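Microtubule-associated protein 1A/1B, light chain 3, putative (Trypanosoma brucei, PDB 3H9D) probably acts in autophagy as a ubiquitin-like protein of the ATG8 family that becomes attached to membrane phosphatidylethanolamine. Local coordinates at residues R17-A21 against D103-Y109. Numbering follows the deposited sequence.
Sequences RQSDA and DEDGFLY
R17 reaches from helix 14-27 to the carboxylate of D105. Its chain bends at chi3 (39°), which turns the guanidinium edge to D105. NE and NH2 both grip one oxygen, side-on; NE lies 2.8 Å from D105 OD2 and makes the straighter bond (154°). OD2 sits in the guanidinium plane, yet the two planar groups are turned 72° apart. NE uses the anti lone pair of OD2, while NH2 meets it from above the carboxylate plane. The hydroxyl of Y109 donates to the syn lone pair, with OH 2.7 Å from D105 OD2. Three donors on one oxygen probably keep D105 ionised. R17 NH2 also makes a long salt bridge to D103 OD1, while D103 OD2 forms one with K9. D105 OD1 accepts from the backbone N of F107, an Asx turn that, with the bonds to OD2, helps fix the carboxylate's rotation. This loop holds a type I turn, D103 to G106, and leads into strand 108-113, central in the ubiquitin-like sheet; helix 14-27 belongs to the N-terminal helical extension characteristic of ATG8 proteins. Q18 adds a CA-H...O contact, its CA 3.3 Å from D105 O. D20 brings OD2 to the edge of the F107 ring, 3.7 Å from CZ; the same oxygen forms a salt bridge with K51. A21 CB rests over one face of that ring, 4.0 Å from its centroid. A21 CB also lies 3.2 Å from D105 O and packs against the backbone carbon of G106.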
loop_
_atom_site.group_PDB
_atom_site.type_symbol
_atom_site.label_atom_id
_atom_site.label_comp_id
_atom_site.label_asym_id
_atom_site.label_seq_id
_atom_site.Cartn_x
_atom_site.Cartn_y
_atom_site.Cartn_z
ATOM N N ARG A 17 4.086 -10.969 -2.645
ATOM C CA ARG A 17 4.315 -10.911 -1.189
ATOM C C ARG A 17 3.799 -12.180 -0.501
ATOM O O ARG A 17 4.478 -12.757 0.342
ATOM C CB ARG A 17 3.663 -9.663 -0.567
ATOM C CG ARG A 17 4.459 -8.341 -0.710
ATOM C CD ARG A 17 3.549 -7.104 -0.768
ATOM N NE ARG A 17 2.451 -7.269 0.169
ATOM C CZ ARG A 17 1.209 -6.812 0.047
ATOM N NH1 ARG A 17 0.801 -6.064 -0.985
ATOM N NH2 ARG A 17 0.366 -7.109 1.016
ATOM N N GLN A 18 2.594 -12.594 -0.878
ATOM C CA GLN A 18 1.957 -13.806 -0.377
ATOM C C GLN A 18 2.779 -15.059 -0.701
ATOM O O GLN A 18 2.957 -15.938 0.161
ATOM C CB GLN A 18 0.538 -13.923 -0.943
ATOM C CG GLN A 18 -0.274 -15.114 -0.428
ATOM C CD GLN A 18 -1.598 -15.285 -1.167
ATOM O OE1 GLN A 18 -1.648 -15.239 -2.401
ATOM N NE2 GLN A 18 -2.677 -15.481 -0.414
ATOM N N SER A 19 3.285 -15.128 -1.932
ATOM C CA SER A 19 4.115 -16.250 -2.369
ATOM C C SER A 19 5.479 -16.266 -1.685
ATOM O O SER A 19 6.059 -17.333 -1.469
ATOM C CB SER A 19 4.288 -16.231 -3.890
ATOM O OG SER A 19 3.039 -16.438 -4.524
ATOM N N ASP A 20 5.995 -15.080 -1.379
ATOM C CA ASP A 20 7.273 -14.943 -0.697
ATOM C C ASP A 20 7.147 -15.480 0.732
ATOM O O ASP A 20 7.936 -16.316 1.148
ATOM C CB ASP A 20 7.736 -13.482 -0.705
ATOM C CG ASP A 20 9.163 -13.308 -0.217
ATOM O OD1 ASP A 20 9.853 -14.321 0.036
ATOM O OD2 ASP A 20 9.609 -12.147 -0.085
ATOM N N ALA A 21 6.138 -15.007 1.464
ATOM C CA ALA A 21 5.932 -15.393 2.858
ATOM C C ALA A 21 5.673 -16.893 3.008
ATOM O O ALA A 21 6.029 -17.487 4.031
ATOM C CB ALA A 21 4.784 -14.605 3.453
ATOM N N ASP A 103 -0.223 -9.964 8.674
ATOM C CA ASP A 103 -0.929 -9.425 7.518
ATOM C C ASP A 103 -1.488 -10.583 6.686
ATOM O O ASP A 103 -1.017 -11.710 6.787
ATOM C CB ASP A 103 0.043 -8.573 6.675
ATOM C CG ASP A 103 -0.663 -7.678 5.670
ATOM O OD1 ASP A 103 -0.771 -8.069 4.490
ATOM O OD2 ASP A 103 -1.108 -6.581 6.060
ATOM N N GLU A 104 -2.496 -10.292 5.875
ATOM C CA GLU A 104 -3.059 -11.234 4.910
ATOM C C GLU A 104 -2.011 -11.899 4.002
ATOM O O GLU A 104 -2.155 -13.070 3.633
ATOM C CB GLU A 104 -4.107 -10.519 4.052
ATOM O OE1 GLU A 104 -5.764 -11.606 1.374
ATOM O OE2 GLU A 104 -6.581 -12.315 4.145
ATOM N N ASP A 105 -0.958 -11.160 3.652
ATOM C CA ASP A 105 0.106 -11.712 2.812
ATOM C C ASP A 105 1.009 -12.728 3.531
ATOM O O ASP A 105 1.822 -13.399 2.889
ATOM C CB ASP A 105 0.920 -10.605 2.113
ATOM C CG ASP A 105 1.700 -9.724 3.079
ATOM O OD1 ASP A 105 1.823 -10.060 4.280
ATOM O OD2 ASP A 105 2.202 -8.675 2.621
ATOM N N GLY A 106 0.847 -12.845 4.854
ATOM C CA GLY A 106 1.598 -13.820 5.657
ATOM C C GLY A 106 2.780 -13.225 6.404
ATOM O O GLY A 106 3.427 -13.913 7.203
ATOM N N PHE A 107 3.065 -11.949 6.129
ATOM C CA PHE A 107 4.142 -11.214 6.790
ATOM C C PHE A 107 3.620 -10.552 8.053
ATOM O O PHE A 107 2.453 -10.173 8.118
ATOM C CB PHE A 107 4.727 -10.136 5.863
ATOM C CG PHE A 107 5.740 -10.654 4.878
ATOM C CD1 PHE A 107 5.457 -10.674 3.511
ATOM C CD2 PHE A 107 6.990 -11.108 5.311
ATOM C CE1 PHE A 107 6.398 -11.158 2.584
ATOM C CE2 PHE A 107 7.938 -11.589 4.400
ATOM C CZ PHE A 107 7.638 -11.616 3.027
ATOM N N LEU A 108 4.484 -10.435 9.057
ATOM C CA LEU A 108 4.211 -9.588 10.209
ATOM C C LEU A 108 4.902 -8.253 9.987
ATOM O O LEU A 108 6.125 -8.198 9.885
ATOM C CB LEU A 108 4.713 -10.234 11.511
ATOM C CG LEU A 108 4.637 -9.402 12.803
ATOM C CD1 LEU A 108 3.194 -9.257 13.267
ATOM C CD2 LEU A 108 5.492 -10.008 13.909
ATOM N N TYR A 109 4.119 -7.180 9.910
ATOM C CA TYR A 109 4.680 -5.843 9.694
ATOM C C TYR A 109 4.986 -5.149 11.010
ATOM O O TYR A 109 4.093 -4.885 11.812
ATOM C CB TYR A 109 3.749 -4.981 8.825
ATOM C CG TYR A 109 3.726 -5.411 7.385
ATOM C CD1 TYR A 109 3.008 -6.541 6.978
ATOM C CD2 TYR A 109 4.434 -4.704 6.427
ATOM C CE1 TYR A 109 3.004 -6.949 5.643
ATOM C CE2 TYR A 109 4.423 -5.095 5.093
ATOM C CZ TYR A 109 3.711 -6.215 4.706
ATOM O OH TYR A 109 3.721 -6.592 3.378
#